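Local structure of probable transcriptional regulator (Pseudomonas aeruginosa PAO1, 2GEN) at residues D10-A15 and D35-S40; L17-E22 and E31-R36; E57-G62 and E119-D124; T83-V88 and L183-A188; G143-M148 and D190-A195. The protein probably acts as a TetR-family transcriptional regulator, binding regulatory DNA through a helix-turn-helix motif near its N terminus. All blocks are in the same frame, centred on the assembly; numbering follows the deposited sequence.

Contact 1 (D10-A15 and D35-S40); sequences DEILQA and DRSGAS
A15 of helix 9-23 presses its methyl group against S37, in the last turn of helix 30-37, and this is where the contact is tight. CB of A15 lies 3.4 Å from CB of S37, closer than ordinary van der Waals contact, and the CA atoms of A15 and S37 are 5.2 Å apart. CB and CA of S37, not its hydroxyl, meet the alanine: chi1 of 76° turns OG between the backbone N and the carbonyl carbon. There OG accepts from A39 N at 3.2 Å, closing an ST turn, and it also bonds with I33 O one turn back. This ties down the helix end just where G38, with positive phi, breaks out of helical geometry. The packing is looser to one side, where I12 CD1 stands 4.2 Å from A39 CB. On the solvent side R36 has CG anti to the backbone N (chi1 -162°) and brings its CD methylene to 3.7 Å from A15 O. No hydrogen bond joins the two segments; the charged end of R36 goes to E22 farther along helix 9-23. S40 then N-caps helix 41-47 by bonding to S43 N. L44 of that helix touches I12, S37 and A39, so helix 9-23 meets here the two helices, 30-37 and 41-47, of the predicted helix-turn-helix motif, while L13 faces away toward I54, E57 and A61 of helix 51-76.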
# COMPACT_ATOMS: atom_id res chain seq x y z
N ASP A 10 0.27 -23.36 14.98
CA ASP A 10 -0.32 -22.94 13.70
C ASP A 10 -1.83 -22.91 13.82
O ASP A 10 -2.48 -22.00 13.29
CB ASP A 10 0.06 -23.91 12.59
CG ASP A 10 1.50 -23.77 12.15
OD1 ASP A 10 2.23 -22.87 12.64
OD2 ASP A 10 1.91 -24.58 11.29
N GLU A 11 -2.37 -23.92 14.49
CA GLU A 11 -3.82 -24.08 14.73
C GLU A 11 -4.36 -22.91 15.56
O GLU A 11 -5.43 -22.35 15.28
CB GLU A 11 -4.07 -25.42 15.45
CG GLU A 11 -5.43 -26.07 15.15
CD GLU A 11 -5.45 -27.59 15.40
OE1 GLU A 11 -4.58 -28.11 16.14
OE2 GLU A 11 -6.36 -28.28 14.84
N ILE A 12 -3.59 -22.53 16.59
CA ILE A 12 -3.93 -21.38 17.44
C ILE A 12 -3.91 -20.06 16.65
O ILE A 12 -4.85 -19.25 16.74
CB ILE A 12 -3.00 -21.32 18.67
CG1 ILE A 12 -3.35 -22.48 19.63
CG2 ILE A 12 -3.08 -19.96 19.35
CD1 ILE A 12 -2.25 -22.81 20.63
N LEU A 13 -2.87 -19.84 15.85
CA LEU A 13 -2.84 -18.64 15.00
C LEU A 13 -4.00 -18.56 14.01
O LEU A 13 -4.54 -17.49 13.77
CB LEU A 13 -1.49 -18.51 14.29
CG LEU A 13 -0.30 -18.32 15.23
CD1 LEU A 13 0.97 -18.20 14.41
CD2 LEU A 13 -0.49 -17.04 16.12
N GLN A 14 -4.40 -19.70 13.43
CA GLN A 14 -5.50 -19.65 12.48
C GLN A 14 -6.82 -19.32 13.18
O GLN A 14 -7.65 -18.60 12.63
CB GLN A 14 -5.59 -20.92 11.60
CG GLN A 14 -4.47 -21.02 10.50
CD GLN A 14 -4.27 -19.72 9.66
OE1 GLN A 14 -3.31 -18.93 9.88
NE2 GLN A 14 -5.18 -19.48 8.72
N ALA A 15 -6.99 -19.83 14.40
CA ALA A 15 -8.15 -19.48 15.24
C ALA A 15 -8.18 -18.00 15.54
O ALA A 15 -9.21 -17.36 15.39
CB ALA A 15 -8.13 -20.29 16.56
N ASP A 35 -11.91 -20.46 22.73
CA ASP A 35 -13.15 -21.14 22.34
C ASP A 35 -13.13 -21.60 20.88
O ASP A 35 -13.61 -22.69 20.54
CB ASP A 35 -14.38 -20.26 22.60
CG ASP A 35 -14.62 -19.99 24.09
OD1 ASP A 35 -14.07 -20.70 24.97
OD2 ASP A 35 -15.39 -19.05 24.39
N ARG A 36 -12.56 -20.76 20.01
CA ARG A 36 -12.39 -21.16 18.61
C ARG A 36 -11.27 -22.17 18.42
O ARG A 36 -11.38 -23.05 17.57
CB ARG A 36 -12.17 -19.95 17.70
CG ARG A 36 -12.42 -20.29 16.24
CD ARG A 36 -12.47 -19.06 15.40
NE ARG A 36 -13.61 -18.21 15.71
CZ ARG A 36 -14.55 -17.86 14.83
NH1 ARG A 36 -14.50 -18.30 13.57
NH2 ARG A 36 -15.54 -17.07 15.22
N SER A 37 -10.21 -22.07 19.21
CA SER A 37 -9.05 -22.94 19.04
C SER A 37 -9.09 -24.26 19.79
O SER A 37 -8.32 -25.17 19.47
CB SER A 37 -7.75 -22.21 19.39
OG SER A 37 -7.60 -22.10 20.79
N GLY A 38 -9.95 -24.36 20.80
CA GLY A 38 -10.00 -25.55 21.67
C GLY A 38 -8.79 -25.67 22.60
O GLY A 38 -8.64 -26.69 23.29
N ALA A 39 -7.93 -24.66 22.62
CA ALA A 39 -6.81 -24.61 23.56
C ALA A 39 -7.22 -23.82 24.80
O ALA A 39 -7.97 -22.85 24.72
CB ALA A 39 -5.57 -24.02 22.94
N SER A 40 -6.72 -24.27 25.96
CA SER A 40 -6.99 -23.61 27.22
C SER A 40 -6.27 -22.27 27.28
O SER A 40 -5.37 -22.01 26.48
CB SER A 40 -6.54 -24.51 28.38
OG SER A 40 -5.14 -24.64 28.43

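Contact 2 (L17-E22 and E31-R36); sequences LACFSE and EMIRDR
C19 and I33 mark the closest backbone approach of segments 17-22 and 31-36, whose axes come within 9.6 Å, their N-to-C directions 125° apart, nearer perpendicular than antiparallel. C19 is the wedge between them. Its sulfur, anti to the carbonyl carbon, reaches to 3.6 Å from M32 O, and it also lies 4.3 Å from I33 CG1 and beside NE of R36. Deeper in, I33 CD1 comes obliquely to the F20 ring, 4.4 Å from CE1, while T28 of the intervening loop packs against C19, F20 and I33. Helix 30-37 is the first helix of the predicted helix-turn-helix motif, and helix 9-23 is the helix that braces it in the three-helix DNA-binding domain of TetR regulators. R36 closes the outer side. Its CD methylene rests 3.5 Å from A18 CB, and the backbone atoms A18 C and C19 N lie over one face of its guanidinium, toward the rim. NH2 donates to E22 OE1 at 2.7 Å in a salt bridge, with a bent N-H...O angle of 138°. The extended E22 side chain presents its carboxylate nearly perpendicular to the guanidinium, the planes 85° apart, and OE1 is met from above the carboxylate plane. M32, a selenomethionine, touches C19 SG with CB before its chain leads away.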
# COMPACT_ATOMS: atom_id res chain seq x y z
N LEU A 17 -6.76 -15.62 13.82
CA LEU A 17 -7.11 -14.93 12.59
C LEU A 17 -8.63 -14.95 12.32
O LEU A 17 -9.19 -13.92 11.96
CB LEU A 17 -6.33 -15.53 11.40
CG LEU A 17 -6.74 -15.04 10.01
CD1 LEU A 17 -6.47 -13.53 9.82
CD2 LEU A 17 -5.97 -15.86 8.98
N ALA A 18 -9.27 -16.10 12.48
CA ALA A 18 -10.71 -16.20 12.25
C ALA A 18 -11.48 -15.23 13.17
O ALA A 18 -12.39 -14.53 12.71
CB ALA A 18 -11.16 -17.64 12.49
N CYS A 19 -11.07 -15.17 14.44
CA CYS A 19 -11.68 -14.25 15.41
C CYS A 19 -11.48 -12.80 14.99
O CYS A 19 -12.44 -12.04 14.94
CB CYS A 19 -11.11 -14.46 16.83
SG CYS A 19 -11.51 -16.04 17.59
N PHE A 20 -10.23 -12.44 14.68
CA PHE A 20 -9.89 -11.08 14.27
C PHE A 20 -10.68 -10.61 13.06
O PHE A 20 -11.09 -9.46 12.98
CB PHE A 20 -8.39 -10.95 13.96
CG PHE A 20 -7.48 -11.08 15.15
CD1 PHE A 20 -7.94 -10.88 16.45
CD2 PHE A 20 -6.13 -11.35 14.96
CE1 PHE A 20 -7.08 -11.00 17.54
CE2 PHE A 20 -5.25 -11.46 16.01
CZ PHE A 20 -5.73 -11.28 17.34
N SER A 21 -10.88 -11.52 12.10
CA SER A 21 -11.54 -11.22 10.83
C SER A 21 -13.03 -11.00 11.04
O SER A 21 -13.61 -10.11 10.45
CB SER A 21 -11.32 -12.34 9.82
OG SER A 21 -9.93 -12.55 9.64
N GLU A 22 -13.62 -11.82 11.91
CA GLU A 22 -15.05 -11.79 12.20
C GLU A 22 -15.44 -10.62 13.11
O GLU A 22 -16.42 -9.91 12.85
CB GLU A 22 -15.45 -13.11 12.84
CG GLU A 22 -16.94 -13.28 13.13
CD GLU A 22 -17.35 -14.75 13.30
OE1 GLU A 22 -16.47 -15.64 13.16
OE2 GLU A 22 -18.55 -15.00 13.57
N GLU A 31 -10.50 -15.06 25.43
CA GLU A 31 -11.54 -16.07 25.61
C GLU A 31 -12.07 -16.60 24.28
O GLU A 31 -12.23 -17.81 24.10
CB GLU A 31 -12.70 -15.52 26.46
CG GLU A 31 -12.37 -15.39 27.95
CD GLU A 31 -11.61 -14.12 28.33
OE1 GLU A 31 -11.43 -13.18 27.51
OE2 GLU A 31 -11.20 -14.05 29.51
N MSE A 32 -12.34 -15.68 23.35
CA MSE A 32 -12.84 -16.05 22.02
C MSE A 32 -11.84 -16.95 21.27
O MSE A 32 -12.24 -17.88 20.57
CB MSE A 32 -13.16 -14.80 21.20
CG MSE A 32 -14.26 -13.99 21.83
SE MSE A 32 -14.66 -12.36 20.93
CE MSE A 32 -15.88 -11.56 22.25
N ILE A 33 -10.55 -16.69 21.48
CA ILE A 33 -9.46 -17.47 20.85
C ILE A 33 -9.38 -18.87 21.44
O ILE A 33 -9.25 -19.85 20.70
CB ILE A 33 -8.07 -16.72 20.91
CG1 ILE A 33 -8.19 -15.35 20.21
CG2 ILE A 33 -6.95 -17.57 20.29
CD1 ILE A 33 -6.97 -14.42 20.37
N ARG A 34 -9.50 -19.00 22.76
CA ARG A 34 -9.54 -20.35 23.34
C ARG A 34 -10.77 -21.13 22.88
O ARG A 34 -10.67 -22.33 22.63
CB ARG A 34 -9.40 -20.36 24.88
CG ARG A 34 -10.43 -19.62 25.63
CD ARG A 34 -11.08 -20.45 26.77
NE ARG A 34 -12.45 -19.98 26.88
CZ ARG A 34 -12.96 -19.28 27.89
NH1 ARG A 34 -12.23 -19.02 28.97
NH2 ARG A 34 -14.22 -18.88 27.81
N ASP A 35 -11.91 -20.46 22.73
CA ASP A 35 -13.15 -21.14 22.34
C ASP A 35 -13.13 -21.60 20.88
O ASP A 35 -13.61 -22.69 20.54
CB ASP A 35 -14.38 -20.26 22.60
CG ASP A 35 -14.62 -19.99 24.09
OD1 ASP A 35 -14.07 -20.70 24.97
OD2 ASP A 35 -15.39 -19.05 24.39
N ARG A 36 -12.56 -20.76 20.01
CA ARG A 36 -12.39 -21.16 18.61
C ARG A 36 -11.27 -22.17 18.42
O ARG A 36 -11.38 -23.05 17.57
CB ARG A 36 -12.17 -19.95 17.70
CG ARG A 36 -12.42 -20.29 16.24
CD ARG A 36 -12.47 -19.06 15.40
NE ARG A 36 -13.61 -18.21 15.71
CZ ARG A 36 -14.55 -17.86 14.83
NH1 ARG A 36 -14.50 -18.30 13.57
NH2 ARG A 36 -15.54 -17.07 15.22

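Contact 3 (E57-G62 and E119-D124); sequences ELYLAG and ERLRAD
E57 and R120 meet at about a right angle, the guanidinium of R120 gripping the carboxylate end-on with one nitrogen to each oxygen. NH1 donates to OE2 of E57 at 2.7 Å, and NH2 donates to OE1 of the same residue at 2.9 Å. Both oxygens are approached on their syn sides, yet the two planes are turned 49° apart, so the fork is twisted rather than flat. E57 reaches across because its chain bends at chi2 (-77°), which swings CD toward the other helix. L60 also crosses R120 at about a right angle: its CD1 lies over one face of the guanidinium, toward the rim, 3.6 Å from NH2. The other methyl, L60 CD2, packs 3.8 Å from CA of L121. L121 in turn crosses Y59 obliquely and sets CD1 at the ring edge, near its plane, 3.7 Å from CE2. The two segments run almost exactly parallel, their axes 10.9 Å apart. At the next turn a water donates both to L60 O and to D124 OD2, 2.6 Å away in the case of D124, bridging a backbone carbonyl to a side chain. L117 touches E57 and L60, and helix 99-114 covers Y59. R53 NE forms a second salt bridge to E57 OE2. Two arginines thus converge on one largely buried carboxylate, which would probably favour its ionised form and offset the repulsion between their own neighbouring charges.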
# COMPACT_ATOMS: atom_id res chain seq x y z
N GLU A 57 2.51 -12.56 16.64
CA GLU A 57 2.95 -13.85 16.10
C GLU A 57 2.19 -14.17 14.81
O GLU A 57 2.78 -14.73 13.85
CB GLU A 57 2.81 -14.98 17.12
CG GLU A 57 3.70 -14.82 18.40
CD GLU A 57 5.17 -15.15 18.19
OE1 GLU A 57 5.60 -15.44 17.03
OE2 GLU A 57 5.93 -15.11 19.18
N LEU A 58 0.90 -13.83 14.78
CA LEU A 58 0.09 -14.00 13.56
C LEU A 58 0.69 -13.19 12.39
O LEU A 58 0.80 -13.68 11.23
CB LEU A 58 -1.38 -13.62 13.81
CG LEU A 58 -2.35 -13.70 12.61
CD1 LEU A 58 -2.41 -15.13 12.05
CD2 LEU A 58 -3.76 -13.17 12.97
N TYR A 59 1.10 -11.96 12.70
CA TYR A 59 1.73 -11.09 11.71
C TYR A 59 3.03 -11.72 11.21
O TYR A 59 3.23 -11.88 9.97
CB TYR A 59 2.01 -9.68 12.29
CG TYR A 59 2.54 -8.76 11.24
CD1 TYR A 59 1.68 -8.03 10.42
CD2 TYR A 59 3.91 -8.64 11.03
CE1 TYR A 59 2.20 -7.18 9.41
CE2 TYR A 59 4.43 -7.82 10.05
CZ TYR A 59 3.59 -7.10 9.25
OH TYR A 59 4.16 -6.32 8.25
N LEU A 60 3.90 -12.08 12.14
CA LEU A 60 5.22 -12.62 11.76
C LEU A 60 5.10 -13.93 10.98
O LEU A 60 5.87 -14.18 10.04
CB LEU A 60 6.11 -12.82 12.98
CG LEU A 60 6.49 -11.55 13.77
CD1 LEU A 60 7.28 -11.99 15.01
CD2 LEU A 60 7.31 -10.57 12.94
N ALA A 61 4.16 -14.78 11.38
CA ALA A 61 3.92 -16.04 10.64
C ALA A 61 3.46 -15.79 9.21
O ALA A 61 3.85 -16.54 8.29
CB ALA A 61 2.92 -16.91 11.35
N GLY A 62 2.65 -14.75 9.01
CA GLY A 62 2.14 -14.42 7.69
C GLY A 62 3.23 -13.94 6.76
O GLY A 62 3.36 -14.43 5.64
N GLU A 119 11.60 -5.93 17.54
CA GLU A 119 12.96 -6.37 17.27
C GLU A 119 12.97 -7.58 16.35
O GLU A 119 13.78 -7.67 15.41
CB GLU A 119 13.66 -6.72 18.59
CG GLU A 119 14.20 -5.51 19.36
CD GLU A 119 13.13 -4.74 20.15
OE1 GLU A 119 11.97 -5.21 20.30
OE2 GLU A 119 13.48 -3.63 20.65
N ARG A 120 12.06 -8.51 16.62
CA ARG A 120 11.95 -9.73 15.83
C ARG A 120 11.47 -9.41 14.43
O ARG A 120 11.93 -10.04 13.47
CB ARG A 120 11.01 -10.71 16.47
CG ARG A 120 11.67 -11.59 17.49
CD ARG A 120 10.66 -12.47 18.17
NE ARG A 120 10.03 -13.40 17.24
CZ ARG A 120 8.95 -14.13 17.53
NH1 ARG A 120 8.38 -14.06 18.73
NH2 ARG A 120 8.44 -14.95 16.60
N LEU A 121 10.54 -8.47 14.33
CA LEU A 121 10.06 -8.00 13.03
C LEU A 121 11.23 -7.42 12.21
O LEU A 121 11.40 -7.77 11.03
CB LEU A 121 8.90 -7.00 13.17
CG LEU A 121 8.32 -6.33 11.91
CD1 LEU A 121 8.02 -7.36 10.77
CD2 LEU A 121 7.10 -5.46 12.20
N ARG A 122 12.06 -6.58 12.84
CA ARG A 122 13.24 -6.02 12.15
C ARG A 122 14.22 -7.09 11.68
O ARG A 122 14.69 -7.03 10.52
CB ARG A 122 13.98 -4.99 13.02
CG ARG A 122 13.26 -3.66 13.25
CD ARG A 122 14.10 -2.74 14.17
NE ARG A 122 15.47 -2.53 13.67
CZ ARG A 122 15.82 -1.71 12.68
NH1 ARG A 122 14.90 -1.00 12.03
NH2 ARG A 122 17.09 -1.60 12.32
N ALA A 123 14.54 -8.05 12.56
CA ALA A 123 15.43 -9.15 12.23
C ALA A 123 14.86 -10.05 11.10
O ALA A 123 15.60 -10.44 10.16
CB ALA A 123 15.72 -9.98 13.47
N ASP A 124 13.56 -10.35 11.19
CA ASP A 124 12.89 -11.14 10.14
C ASP A 124 12.96 -10.40 8.81
O ASP A 124 13.34 -10.99 7.79
CB ASP A 124 11.42 -11.43 10.48
CG ASP A 124 11.27 -12.53 11.51
OD1 ASP A 124 12.31 -12.99 12.03
OD2 ASP A 124 10.11 -12.93 11.79
O HOH W 1 8.72 -13.81 9.83

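Contact 4 (T83-V88 and L183-A188); sequences TVRLLV and LLAQVA
V88 and A188 make the closest side-chain contact between segments 83-88 and 183-188, V88 CG2 lying 3.6 Å from A188 CB. Further apolar contacts involve V88 CG1 and V84. V88 CG1, anti to the backbone N (chi1 176°), leans against the backbone of the opposite helix, 3.7 Å from A185 N, and also touches L184 CB. V84 CG1 meets A188 CB at 4.1 Å. The small side chain of A185 lets the backbones come close, its CA 4.9 Å from CA of R85; the segment axes approach to 8.5 Å, their directions 139° apart. A185 CB lies over one face of the R85 guanidinium, offset toward the rim, 3.8 Å from NH1.

Polar contact runs through water. No direct hydrogen bond spans the segments; instead a water accepts from R85 NH1 at 2.9 Å and donates to Q186 OE1. R85 NH2 has its own salt bridge to E182, and Q186 NE2 bonds to D190.

V157 of helix 150-169 packs on V88, and V156 of the second subunit packs on L184. Helix 181-192 is thus held between its own domain and the partner chain, as in TetR-family regulators, whose C-terminal helices form the dimer interface.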
# COMPACT_ATOMS: atom_id res chain seq x y z
N THR A 83 12.96 -16.04 -11.66
CA THR A 83 13.21 -15.50 -10.32
C THR A 83 12.34 -14.27 -10.03
O THR A 83 11.76 -14.13 -8.97
CB THR A 83 14.76 -15.25 -10.19
OG1 THR A 83 15.46 -16.48 -10.43
CG2 THR A 83 15.09 -14.72 -8.79
N VAL A 84 12.23 -13.38 -11.01
CA VAL A 84 11.41 -12.21 -10.90
C VAL A 84 9.93 -12.60 -10.82
O VAL A 84 9.22 -12.17 -9.92
CB VAL A 84 11.65 -11.29 -12.10
CG1 VAL A 84 10.65 -10.17 -12.12
CG2 VAL A 84 13.05 -10.64 -11.95
N ARG A 85 9.53 -13.50 -11.70
CA ARG A 85 8.10 -13.94 -11.70
C ARG A 85 7.71 -14.51 -10.35
O ARG A 85 6.60 -14.28 -9.90
CB ARG A 85 7.84 -14.98 -12.76
CG ARG A 85 7.83 -14.46 -14.24
CD ARG A 85 7.79 -15.64 -15.20
NE ARG A 85 6.57 -16.41 -15.01
CZ ARG A 85 5.38 -16.12 -15.56
NH1 ARG A 85 5.22 -15.11 -16.42
NH2 ARG A 85 4.32 -16.89 -15.27
N LEU A 86 8.61 -15.28 -9.72
CA LEU A 86 8.39 -15.91 -8.42
C LEU A 86 8.02 -14.92 -7.35
O LEU A 86 7.17 -15.20 -6.52
CB LEU A 86 9.64 -16.74 -8.04
CG LEU A 86 9.51 -17.43 -6.69
CD1 LEU A 86 8.57 -18.64 -6.82
CD2 LEU A 86 10.92 -17.83 -6.26
N LEU A 87 8.69 -13.74 -7.32
CA LEU A 87 8.34 -12.72 -6.32
C LEU A 87 6.86 -12.34 -6.46
O LEU A 87 6.21 -12.12 -5.46
CB LEU A 87 9.20 -11.49 -6.52
CG LEU A 87 10.71 -11.73 -6.24
CD1 LEU A 87 11.58 -10.58 -6.78
CD2 LEU A 87 10.96 -11.87 -4.74
N VAL A 88 6.38 -12.29 -7.69
CA VAL A 88 5.00 -11.86 -7.95
C VAL A 88 4.00 -12.99 -7.76
O VAL A 88 3.05 -12.82 -6.98
CB VAL A 88 4.86 -11.29 -9.35
CG1 VAL A 88 3.33 -10.91 -9.69
CG2 VAL A 88 5.73 -10.00 -9.46
N LEU A 183 -0.63 -11.67 -15.99
CA LEU A 183 -0.33 -10.32 -16.42
C LEU A 183 0.70 -9.64 -15.50
O LEU A 183 1.70 -9.10 -16.02
CB LEU A 183 -1.61 -9.52 -16.45
CG LEU A 183 -1.45 -8.10 -16.92
CD1 LEU A 183 -1.00 -8.07 -18.38
CD2 LEU A 183 -2.79 -7.41 -16.69
N LEU A 184 0.47 -9.69 -14.18
CA LEU A 184 1.34 -8.95 -13.24
C LEU A 184 2.76 -9.58 -13.23
O LEU A 184 3.76 -8.87 -13.20
CB LEU A 184 0.73 -8.91 -11.84
CG LEU A 184 -0.51 -7.97 -11.73
CD1 LEU A 184 -0.97 -7.71 -10.34
CD2 LEU A 184 -0.26 -6.62 -12.44
N ALA A 185 2.83 -10.91 -13.34
CA ALA A 185 4.15 -11.59 -13.42
C ALA A 185 4.89 -11.14 -14.68
O ALA A 185 6.08 -10.84 -14.64
CB ALA A 185 3.99 -13.11 -13.42
N GLN A 186 4.18 -11.16 -15.81
CA GLN A 186 4.76 -10.79 -17.09
C GLN A 186 5.21 -9.33 -17.09
O GLN A 186 6.31 -9.01 -17.54
CB GLN A 186 3.73 -10.98 -18.21
CG GLN A 186 4.39 -10.70 -19.53
CD GLN A 186 5.46 -11.70 -19.89
OE1 GLN A 186 5.25 -12.92 -19.75
NE2 GLN A 186 6.64 -11.20 -20.32
N VAL A 187 4.37 -8.44 -16.58
CA VAL A 187 4.71 -7.04 -16.52
C VAL A 187 5.91 -6.81 -15.62
O VAL A 187 6.76 -6.00 -15.96
CB VAL A 187 3.59 -6.21 -16.02
CG1 VAL A 187 4.09 -4.79 -15.70
CG2 VAL A 187 2.40 -6.21 -17.10
N ALA A 188 6.00 -7.52 -14.50
CA ALA A 188 7.15 -7.33 -13.57
C ALA A 188 8.44 -7.63 -14.36
O ALA A 188 9.42 -6.85 -14.31
CB ALA A 188 7.02 -8.27 -12.36
O HOH W 2 7.16 -13.72 -18.00

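Contact 5 (G143-M148 and D190-A195); sequences GLFREM and DSVRAA
F145 and R193 face each other in a single beta bridge, their CA atoms 4.3 Å apart, with both hydrogen bonds carried by flanking residues. A194 N donates to L144 O at 2.9 Å, and R146 N donates to V192 O at 2.7 Å. The two acceptors gain CA-H...O contacts too, V192 O from F145 CA at 3.2 Å and L144 O from R193 CA. S191 O is reached through a water that donates to it and accepts from R146 NH1. R193 NE is paired within its own segment, lying 2.8 Å from D190 OD1 in a salt bridge that uses the anti lone pair. S191 OG bonds to V187 O and to S191 OG of the second subunit. Apolar atoms fill the inner side: M148 CE, of a selenomethionine, meets V192 CG1 at 4.0 Å, and the F145 ring stacks edge-to-face with F153. Backbone pairing thus satisfies main-chain groups where helix 181-192 ends and fastens the C-terminal tail to the 143-148 loop.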
# COMPACT_ATOMS: atom_id res chain seq x y z
N GLY A 143 24.02 -8.12 -16.08
CA GLY A 143 23.45 -7.04 -16.88
C GLY A 143 22.07 -7.43 -17.39
O GLY A 143 21.62 -6.92 -18.45
N LEU A 144 21.40 -8.33 -16.68
CA LEU A 144 20.09 -8.84 -17.18
C LEU A 144 18.94 -7.89 -16.88
O LEU A 144 17.84 -8.07 -17.43
CB LEU A 144 19.79 -10.24 -16.63
CG LEU A 144 20.81 -11.29 -17.10
CD1 LEU A 144 20.39 -12.63 -16.58
CD2 LEU A 144 21.02 -11.35 -18.63
N PHE A 145 19.20 -6.90 -16.03
CA PHE A 145 18.16 -5.98 -15.61
C PHE A 145 18.47 -4.56 -16.05
O PHE A 145 19.67 -4.14 -16.11
CB PHE A 145 17.99 -5.92 -14.09
CG PHE A 145 17.72 -7.27 -13.43
CD1 PHE A 145 16.64 -8.07 -13.87
CD2 PHE A 145 18.44 -7.67 -12.35
CE1 PHE A 145 16.39 -9.31 -13.24
CE2 PHE A 145 18.17 -8.91 -11.70
CZ PHE A 145 17.16 -9.70 -12.14
N ARG A 146 17.41 -3.79 -16.27
CA ARG A 146 17.58 -2.35 -16.46
C ARG A 146 18.16 -1.71 -15.17
O ARG A 146 17.85 -2.13 -14.03
CB ARG A 146 16.26 -1.73 -16.93
CG ARG A 146 15.44 -1.09 -15.87
CD ARG A 146 14.20 -0.31 -16.44
NE ARG A 146 14.53 1.10 -16.64
CZ ARG A 146 13.86 1.97 -17.40
NH1 ARG A 146 12.77 1.60 -18.10
NH2 ARG A 146 14.30 3.23 -17.47
N GLU A 147 19.01 -0.71 -15.33
CA GLU A 147 19.71 -0.10 -14.18
C GLU A 147 18.75 0.69 -13.29
O GLU A 147 18.04 1.58 -13.78
CB GLU A 147 20.86 0.84 -14.62
CG GLU A 147 21.77 0.29 -15.76
CD GLU A 147 23.11 1.04 -15.85
OE1 GLU A 147 23.12 2.30 -15.74
OE2 GLU A 147 24.16 0.36 -16.02
N MSE A 148 18.70 0.34 -12.02
CA MSE A 148 17.95 1.06 -11.02
C MSE A 148 18.41 0.69 -9.61
O MSE A 148 18.99 -0.40 -9.42
CB MSE A 148 16.42 0.82 -11.19
CG MSE A 148 15.96 -0.48 -10.75
SE MSE A 148 14.02 -0.72 -11.29
CE MSE A 148 14.23 -1.32 -12.99
N ASP A 190 8.90 -7.81 -17.66
CA ASP A 190 9.12 -6.81 -18.71
C ASP A 190 9.57 -5.43 -18.21
O ASP A 190 10.31 -4.71 -18.94
CB ASP A 190 7.86 -6.71 -19.60
CG ASP A 190 7.74 -7.87 -20.51
OD1 ASP A 190 8.76 -8.46 -20.93
OD2 ASP A 190 6.58 -8.19 -20.89
N SER A 191 9.18 -5.07 -16.99
CA SER A 191 9.48 -3.78 -16.41
C SER A 191 10.93 -3.71 -15.97
O SER A 191 11.52 -2.65 -16.05
CB SER A 191 8.60 -3.46 -15.22
OG SER A 191 7.26 -3.34 -15.66
N VAL A 192 11.50 -4.84 -15.52
CA VAL A 192 12.86 -4.77 -14.96
C VAL A 192 13.91 -5.37 -15.87
O VAL A 192 15.12 -5.13 -15.63
CB VAL A 192 12.99 -5.41 -13.56
CG1 VAL A 192 12.16 -4.67 -12.51
CG2 VAL A 192 12.59 -6.90 -13.62
N ARG A 193 13.53 -6.12 -16.89
CA ARG A 193 14.55 -6.73 -17.75
C ARG A 193 15.31 -5.69 -18.60
O ARG A 193 14.78 -4.60 -18.88
CB ARG A 193 13.98 -7.84 -18.62
CG ARG A 193 13.06 -7.35 -19.72
CD ARG A 193 12.43 -8.56 -20.33
NE ARG A 193 11.53 -8.18 -21.41
CZ ARG A 193 11.90 -8.03 -22.68
NH1 ARG A 193 13.18 -8.21 -23.04
NH2 ARG A 193 11.01 -7.66 -23.59
N ALA A 194 16.57 -5.99 -18.91
CA ALA A 194 17.40 -5.14 -19.78
C ALA A 194 16.74 -4.93 -21.16
O ALA A 194 16.09 -5.82 -21.68
CB ALA A 194 18.77 -5.79 -19.97
N ALA A 195 16.96 -3.74 -21.72
CA ALA A 195 16.46 -3.36 -23.06
C ALA A 195 17.03 -4.18 -24.23
O ALA A 195 18.14 -4.75 -24.15
CB ALA A 195 16.71 -1.86 -23.29
O HOH W 3 11.03 -0.55 -18.06

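In the fold
From the N terminus, contacts 1 and 2 both fold helix 30-37 back on helix 9-23; the span of contact 2 lies inside that of contact 1, and the two share D35 and R36, in the predicted DNA-binding region. Contact 3 follows in series, closing a loop of 56 residues that brings helix 118-141 alongside helix 51-76, whose L58 packs on L17 and F20 and so joins this pair to the first domain. Contact 4 crosses contact 3, and contact 5 crosses contact 4. These last two share helix 181-192, touch through V84 with F145 and V192, and reach the second subunit. Centres of contacts 1 and 5 lie about 46 Å apart.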